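Actinorhodin polyketide putative beta-ketoacyl synthase 2 (Streptomyces coelicolor A3, PDB 1TQY) is the chain length factor of the actinorhodin polyketide synthase, a ketosynthase-like protein that probably works with a partner ketosynthase to build the antibiotic's polyketide chain. Local coordinates at residues F144-T149 against S162-A167; G107-N112 against P188-G193. All coordinates share one frame; numbering follows the deposited sequence.

Interaction 1 (F144-T149 against S162-A167); sequences FYAVNT and SSALVA
The chi1 of T149 (-73°) sets OG1 anti to its own carbonyl carbon and beside the backbone N, which leaves CG2 anti to that N; both branches then face segment 162-167, OG1 at the S163 carbonyl and CG2 at S162. T149 OG1 donates to S163 O at 2.8 Å. The donor stands above the carbonyl plane, 44° out of it. A second hydrogen bond joins OG1 to T110, and this buried hydroxyl is thus gripped from two strands. The methyl CG2 of T149 rests against S162 CB at 3.9 Å.

Segment 144-149 comes in as a type I turn from F144 to V147, closed by V147 N to F144 O at 3.1 Å, and runs on into helix 147-156. In this thiolase-type fold the helix lies near strand 163-166, and L165 and V166 pair antiparallel with a strand of the partner protein chain, so the sheet continues through the dimer interface.

The turn itself packs on small side chains. A164 CB sits 3.7 Å from A146 CA and 4.1 Å from A146 CB, the two alanines allowing turn and strand to come close. Further along, Y145, with CG anti to its carbonyl carbon (chi1 -54°), meets V166 obliquely: V166 CG2 lies 3.8 Å from Y145 CB and near CG at the base of the ring. Beyond these residues, side chains of the partner chain pack on Y145 and V166.

Interaction 2 (G107-N112 against P188-G193); sequences GVVTAN and PLVVSG
G107 and V190, V108 and V191, V109 and S192, and T110 and G193 pair side by side as parallel strands, their short axes 4.5 Å apart and turned by 17°. The backbone bonds are most regular at the start and middle of the pairing. G107 uses both its N, to L189 O, and its O, which receives V191 N at 2.9 Å; V109 N then meets V191 O at 2.9 Å.

The contact is tight around the V109 carbonyl, whose oxygen takes two donors. S192 OG, anti to its own backbone N (chi1 -168°), swings over to give V109 O a hydrogen bond of 2.8 Å, while G193 N supplies a longer one of 3.3 Å, with a more bent N-H...O angle of 146°. The serine thus adds a side-chain bond where the main-chain bond has lengthened. G193 O returns the link by accepting A111 N at 3.0 Å. The backbone angles of G193 would press a CB against the preceding carbonyl oxygen, so the position calls for glycine.

The valines add plain van der Waals contacts. On the face shared with S192, the side chains of V109 and V190 cross at a slant, with V109 CG2 3.9 Å from V190 CG1; on the other face V108 CG2 stays 4.2 Å from V191 CB. The loose side is at P188, which is partly exposed and does not touch segment 107-112.

Helix 171-185 covers the face of V109, V190 and S192, with H178, A179, I183 and L176 among its contacts. On the other face V108 meets I152 of helix 147-156, and V191 meets I241 of strand 238-246. Within the sheet, strand 163-166 pairs with the other edge of strand 106-111.

Overall arrangement
The two interactions share one sheet: strand 106-111 lies between strand 163-166 of interaction 1 and strand 189-196 of interaction 2, and the contact centres are 10 Å apart. Side-chain bonds stitch them together, probably T149 OG1 to T110 OG1 at 2.5 Å and S162 OG to V108 N at 2.8 Å. Interaction 2 joins strand 106-111 to strand 189-196 through backbone bonds, while interaction 1 sets segment 144-149 against the strand that pairs with the partner chain. In related ketosynthases the chain just after this strand carries the nucleophilic cysteine; here glutamine occupies the corresponding place. The sodium ion is bound by P21 and Q58, which belong to neither contact.

Interaction 1 (F144-T149 against S162-A167)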
ATOM      1  N   PHE B 144       7.195  -5.216  -6.684  1.00 24.87           N
ATOM      2  CA  PHE B 144       6.453  -4.878  -5.472  1.00 24.85           C
ATOM      3  C   PHE B 144       5.733  -3.529  -5.530  1.00 23.55           C
ATOM      4  O   PHE B 144       6.162  -2.597  -6.227  1.00 22.23           O
ATOM      5  CB  PHE B 144       7.335  -5.064  -4.195  1.00 28.01           C
ATOM      6  CG  PHE B 144       8.257  -3.905  -3.855  1.00 32.49           C
ATOM      7  CD1 PHE B 144       8.954  -3.210  -4.841  1.00 33.42           C
ATOM      8  CD2 PHE B 144       8.469  -3.556  -2.513  1.00 34.41           C
ATOM      9  CE1 PHE B 144       9.859  -2.175  -4.496  1.00 36.11           C
ATOM     10  CE2 PHE B 144       9.365  -2.533  -2.154  1.00 34.74           C
ATOM     11  CZ  PHE B 144      10.063  -1.839  -3.146  1.00 35.49           C
ATOM     12  N   TYR B 145       4.606  -3.450  -4.828  1.00 21.69           N
ATOM     13  CA  TYR B 145       3.759  -2.262  -4.854  1.00 21.60           C
ATOM     14  C   TYR B 145       4.397  -0.953  -4.425  1.00 21.78           C
ATOM     15  O   TYR B 145       4.017   0.103  -4.908  1.00 20.87           O
ATOM     16  CB  TYR B 145       2.484  -2.562  -4.066  1.00 20.57           C
ATOM     17  CG  TYR B 145       1.831  -3.818  -4.611  1.00 21.11           C
ATOM     18  CD1 TYR B 145       1.144  -3.802  -5.831  1.00 20.66           C
ATOM     19  CD2 TYR B 145       2.051  -5.054  -4.002  1.00 21.19           C
ATOM     20  CE1 TYR B 145       0.713  -4.989  -6.435  1.00 20.08           C
ATOM     21  CE2 TYR B 145       1.627  -6.246  -4.600  1.00 22.36           C
ATOM     22  CZ  TYR B 145       0.965  -6.201  -5.822  1.00 21.16           C
ATOM     23  OH  TYR B 145       0.617  -7.377  -6.443  1.00 22.83           O
ATOM     24  N   ALA B 146       5.385  -1.019  -3.539  1.00 21.02           N
ATOM     25  CA  ALA B 146       6.059   0.189  -3.082  1.00 20.76           C
ATOM     26  C   ALA B 146       7.044   0.766  -4.101  1.00 20.74           C
ATOM     27  O   ALA B 146       7.487   1.900  -3.943  1.00 21.51           O
ATOM     28  CB  ALA B 146       6.799  -0.096  -1.785  1.00 19.75           C
ATOM     29  N   VAL B 147       7.363   0.011  -5.149  1.00 20.40           N
ATOM     30  CA  VAL B 147       8.365   0.445  -6.123  1.00 21.05           C
ATOM     31  C   VAL B 147       8.386   1.916  -6.527  1.00 21.86           C
ATOM     32  O   VAL B 147       9.429   2.564  -6.425  1.00 23.61           O
ATOM     33  CB  VAL B 147       8.356  -0.450  -7.421  1.00 19.81           C
ATOM     34  CG1 VAL B 147       7.032  -0.307  -8.191  1.00 18.41           C
ATOM     35  CG2 VAL B 147       9.535  -0.069  -8.307  1.00 17.78           C
ATOM     36  N   ASN B 148       7.255   2.469  -6.948  1.00 22.67           N
ATOM     37  CA  ASN B 148       7.256   3.864  -7.369  1.00 23.02           C
ATOM     38  C   ASN B 148       7.529   4.891  -6.277  1.00 23.29           C
ATOM     39  O   ASN B 148       8.015   5.991  -6.556  1.00 22.24           O
ATOM     40  CB  ASN B 148       5.967   4.183  -8.108  1.00 23.59           C
ATOM     41  CG  ASN B 148       5.753   3.251  -9.265  1.00 24.69           C
ATOM     42  OD1 ASN B 148       6.719   2.869  -9.940  1.00 23.45           O
ATOM     43  ND2 ASN B 148       4.509   2.862  -9.506  1.00 23.83           N
ATOM     44  N   THR B 149       7.232   4.551  -5.032  1.00 23.82           N
ATOM     45  CA  THR B 149       7.516   5.496  -3.961  1.00 23.27           C
ATOM     46  C   THR B 149       9.029   5.488  -3.720  1.00 24.66           C
ATOM     47  O   THR B 149       9.669   6.541  -3.682  1.00 24.94           O
ATOM     48  CB  THR B 149       6.762   5.130  -2.664  1.00 22.63           C
ATOM     49  OG1 THR B 149       5.367   5.423  -2.829  1.00 18.25           O
ATOM     50  CG2 THR B 149       7.291   5.932  -1.492  1.00 21.49           C
ATOM     51  N   SER B 162       7.062   8.626   3.994  1.00 26.36           N
ATOM     52  CA  SER B 162       6.555   8.212   2.698  1.00 26.08           C
ATOM     53  C   SER B 162       5.772   6.907   2.807  1.00 26.89           C
ATOM     54  O   SER B 162       5.914   6.169   3.785  1.00 26.34           O
ATOM     55  CB  SER B 162       7.714   8.009   1.726  1.00 25.86           C
ATOM     56  OG  SER B 162       8.377   9.234   1.442  1.00 31.40           O
ATOM     57  N   SER B 163       4.950   6.613   1.799  1.00 26.24           N
ATOM     58  CA  SER B 163       4.161   5.377   1.802  1.00 24.56           C
ATOM     59  C   SER B 163       3.659   4.980   0.423  1.00 21.73           C
ATOM     60  O   SER B 163       3.813   5.711  -0.555  1.00 21.16           O
ATOM     61  CB  SER B 163       2.965   5.517   2.756  1.00 24.59           C
ATOM     62  OG  SER B 163       2.472   4.239   3.144  1.00 26.16           O
ATOM     63  N   ALA B 164       3.083   3.786   0.365  1.00 21.59           N
ATOM     64  CA  ALA B 164       2.501   3.233  -0.856  1.00 21.02           C
ATOM     65  C   ALA B 164       1.245   2.518  -0.382  1.00 21.88           C
ATOM     66  O   ALA B 164       1.278   1.760   0.589  1.00 21.36           O
ATOM     67  CB  ALA B 164       3.456   2.247  -1.526  1.00 19.31           C
ATOM     68  N   LEU B 165       0.147   2.768  -1.081  1.00 21.67           N
ATOM     69  CA  LEU B 165      -1.145   2.209  -0.735  1.00 21.72           C
ATOM     70  C   LEU B 165      -1.696   1.431  -1.913  1.00 21.31           C
ATOM     71  O   LEU B 165      -1.323   1.688  -3.053  1.00 19.66           O
ATOM     72  CB  LEU B 165      -2.115   3.351  -0.403  1.00 22.03           C
ATOM     73  CG  LEU B 165      -1.695   4.351   0.672  1.00 22.26           C
ATOM     74  CD1 LEU B 165      -2.778   5.409   0.864  1.00 23.59           C
ATOM     75  CD2 LEU B 165      -1.448   3.615   1.971  1.00 22.49           C
ATOM     76  N   VAL B 166      -2.560   0.462  -1.629  1.00 20.17           N
ATOM     77  CA  VAL B 166      -3.207  -0.318  -2.674  1.00 21.82           C
ATOM     78  C   VAL B 166      -4.699  -0.402  -2.337  1.00 22.14           C
ATOM     79  O   VAL B 166      -5.072  -0.881  -1.266  1.00 21.56           O
ATOM     80  CB  VAL B 166      -2.640  -1.767  -2.784  1.00 22.24           C
ATOM     81  CG1 VAL B 166      -3.363  -2.505  -3.914  1.00 23.48           C
ATOM     82  CG2 VAL B 166      -1.134  -1.744  -3.066  1.00 21.20           C
ATOM     83  N   ALA B 167      -5.537   0.073  -3.256  1.00 21.59           N
ATOM     84  CA  ALA B 167      -6.997   0.072  -3.101  1.00 22.06           C
ATOM     85  C   ALA B 167      -7.613   0.230  -4.492  1.00 21.42           C
ATOM     86  O   ALA B 167      -8.508   1.051  -4.712  1.00 20.68           O
ATOM     87  CB  ALA B 167      -7.434   1.233  -2.198  1.00 22.07           C
TER

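Interaction 2 (G107-N112 against P188-G193)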
ATOM      1  N   GLY B 107       8.358  14.311   1.324  1.00 26.88           N
ATOM      2  CA  GLY B 107       7.820  12.963   1.406  1.00 25.93           C
ATOM      3  C   GLY B 107       7.266  12.463   0.084  1.00 24.38           C
ATOM      4  O   GLY B 107       7.114  13.229  -0.866  1.00 22.20           O
ATOM      5  N   VAL B 108       6.968  11.172   0.022  1.00 23.89           N
ATOM      6  CA  VAL B 108       6.425  10.585  -1.193  1.00 23.76           C
ATOM      7  C   VAL B 108       5.330   9.572  -0.867  1.00 23.70           C
ATOM      8  O   VAL B 108       5.570   8.575  -0.180  1.00 21.86           O
ATOM      9  CB  VAL B 108       7.535   9.893  -2.035  1.00 24.01           C
ATOM     10  CG1 VAL B 108       6.929   9.245  -3.278  1.00 24.51           C
ATOM     11  CG2 VAL B 108       8.582  10.922  -2.469  1.00 23.07           C
ATOM     12  N   VAL B 109       4.119   9.845  -1.348  1.00 23.83           N
ATOM     13  CA  VAL B 109       2.978   8.963  -1.119  1.00 24.07           C
ATOM     14  C   VAL B 109       2.305   8.615  -2.444  1.00 24.27           C
ATOM     15  O   VAL B 109       1.726   9.480  -3.098  1.00 25.48           O
ATOM     16  CB  VAL B 109       1.929   9.622  -0.210  1.00 23.71           C
ATOM     17  CG1 VAL B 109       0.835   8.606   0.110  1.00 23.98           C
ATOM     18  CG2 VAL B 109       2.586  10.124   1.062  1.00 22.15           C
ATOM     19  N   THR B 110       2.390   7.346  -2.832  1.00 22.40           N
ATOM     20  CA  THR B 110       1.787   6.892  -4.079  1.00 21.65           C
ATOM     21  C   THR B 110       0.841   5.740  -3.878  1.00 22.60           C
ATOM     22  O   THR B 110       0.863   5.084  -2.841  1.00 23.83           O
ATOM     23  CB  THR B 110       2.839   6.362  -5.074  1.00 21.18           C
ATOM     24  OG1 THR B 110       3.508   5.235  -4.485  1.00 19.20           O
ATOM     25  CG2 THR B 110       3.840   7.449  -5.446  1.00 19.04           C
ATOM     26  N   ALA B 111       0.001   5.497  -4.876  1.00 21.22           N
ATOM     27  CA  ALA B 111      -0.892   4.347  -4.825  1.00 23.02           C
ATOM     28  C   ALA B 111      -0.414   3.461  -5.982  1.00 22.80           C
ATOM     29  O   ALA B 111       0.094   3.967  -6.981  1.00 23.68           O
ATOM     30  CB  ALA B 111      -2.339   4.777  -5.039  1.00 21.70           C
ATOM     31  N   ASN B 112      -0.546   2.150  -5.844  1.00 23.61           N
ATOM     32  CA  ASN B 112      -0.128   1.234  -6.904  1.00 26.52           C
ATOM     33  C   ASN B 112      -1.107   0.064  -6.908  1.00 26.88           C
ATOM     34  O   ASN B 112      -1.344  -0.554  -5.876  1.00 30.85           O
ATOM     35  CB  ASN B 112       1.291   0.721  -6.639  1.00 26.59           C
ATOM     36  CG  ASN B 112       2.002   0.310  -7.907  1.00 30.51           C
ATOM     37  OD1 ASN B 112       1.397  -0.288  -8.805  1.00 30.29           O
ATOM     38  ND2 ASN B 112       3.299   0.617  -7.989  1.00 30.19           N
ATOM     39  N   PRO B 188       6.487  19.727   4.943  1.00 30.23           N
ATOM     40  CA  PRO B 188       6.148  20.787   3.982  1.00 29.66           C
ATOM     41  C   PRO B 188       5.798  20.405   2.559  1.00 29.29           C
ATOM     42  O   PRO B 188       4.898  20.993   1.962  1.00 30.01           O
ATOM     43  CB  PRO B 188       7.378  21.691   4.001  1.00 29.07           C
ATOM     44  CG  PRO B 188       7.952  21.469   5.341  1.00 30.65           C
ATOM     45  CD  PRO B 188       7.824  19.969   5.506  1.00 30.00           C
ATOM     46  N   LEU B 189       6.524  19.450   1.997  1.00 29.67           N
ATOM     47  CA  LEU B 189       6.265  19.057   0.628  1.00 28.09           C
ATOM     48  C   LEU B 189       6.100  17.556   0.536  1.00 27.67           C
ATOM     49  O   LEU B 189       6.809  16.795   1.201  1.00 27.99           O
ATOM     50  CB  LEU B 189       7.407  19.539  -0.279  1.00 27.96           C
ATOM     51  CG  LEU B 189       7.300  19.329  -1.792  1.00 27.77           C
ATOM     52  CD1 LEU B 189       8.228  20.274  -2.517  1.00 27.22           C
ATOM     53  CD2 LEU B 189       7.630  17.879  -2.143  1.00 28.82           C
ATOM     54  N   VAL B 190       5.151  17.140  -0.294  1.00 26.06           N
ATOM     55  CA  VAL B 190       4.877  15.732  -0.495  1.00 24.96           C
ATOM     56  C   VAL B 190       4.521  15.483  -1.953  1.00 25.03           C
ATOM     57  O   VAL B 190       3.656  16.157  -2.527  1.00 25.51           O
ATOM     58  CB  VAL B 190       3.717  15.251   0.411  1.00 25.35           C
ATOM     59  CG1 VAL B 190       3.326  13.826   0.031  1.00 25.00           C
ATOM     60  CG2 VAL B 190       4.145  15.298   1.878  1.00 25.38           C
ATOM     61  N   VAL B 191       5.214  14.527  -2.562  1.00 23.94           N
ATOM     62  CA  VAL B 191       4.964  14.163  -3.951  1.00 23.53           C
ATOM     63  C   VAL B 191       3.963  13.020  -3.878  1.00 22.74           C
ATOM     64  O   VAL B 191       4.179  12.030  -3.178  1.00 23.28           O
ATOM     65  CB  VAL B 191       6.261  13.703  -4.646  1.00 24.19           C
ATOM     66  CG1 VAL B 191       5.943  13.136  -6.021  1.00 23.43           C
ATOM     67  CG2 VAL B 191       7.206  14.878  -4.771  1.00 21.70           C
ATOM     68  N   SER B 192       2.867  13.147  -4.608  1.00 23.22           N
ATOM     69  CA  SER B 192       1.823  12.143  -4.503  1.00 23.41           C
ATOM     70  C   SER B 192       1.136  11.869  -5.818  1.00 23.35           C
ATOM     71  O   SER B 192       1.061  12.729  -6.696  1.00 23.37           O
ATOM     72  CB  SER B 192       0.781  12.626  -3.476  1.00 22.80           C
ATOM     73  OG  SER B 192      -0.123  11.597  -3.121  1.00 24.20           O
ATOM     74  N   GLY B 193       0.617  10.660  -5.945  1.00 23.15           N
ATOM     75  CA  GLY B 193      -0.068  10.304  -7.162  1.00 23.97           C
ATOM     76  C   GLY B 193      -0.027   8.815  -7.362  1.00 23.49           C
ATOM     77  O   GLY B 193       0.116   8.034  -6.420  1.00 23.82           O
TER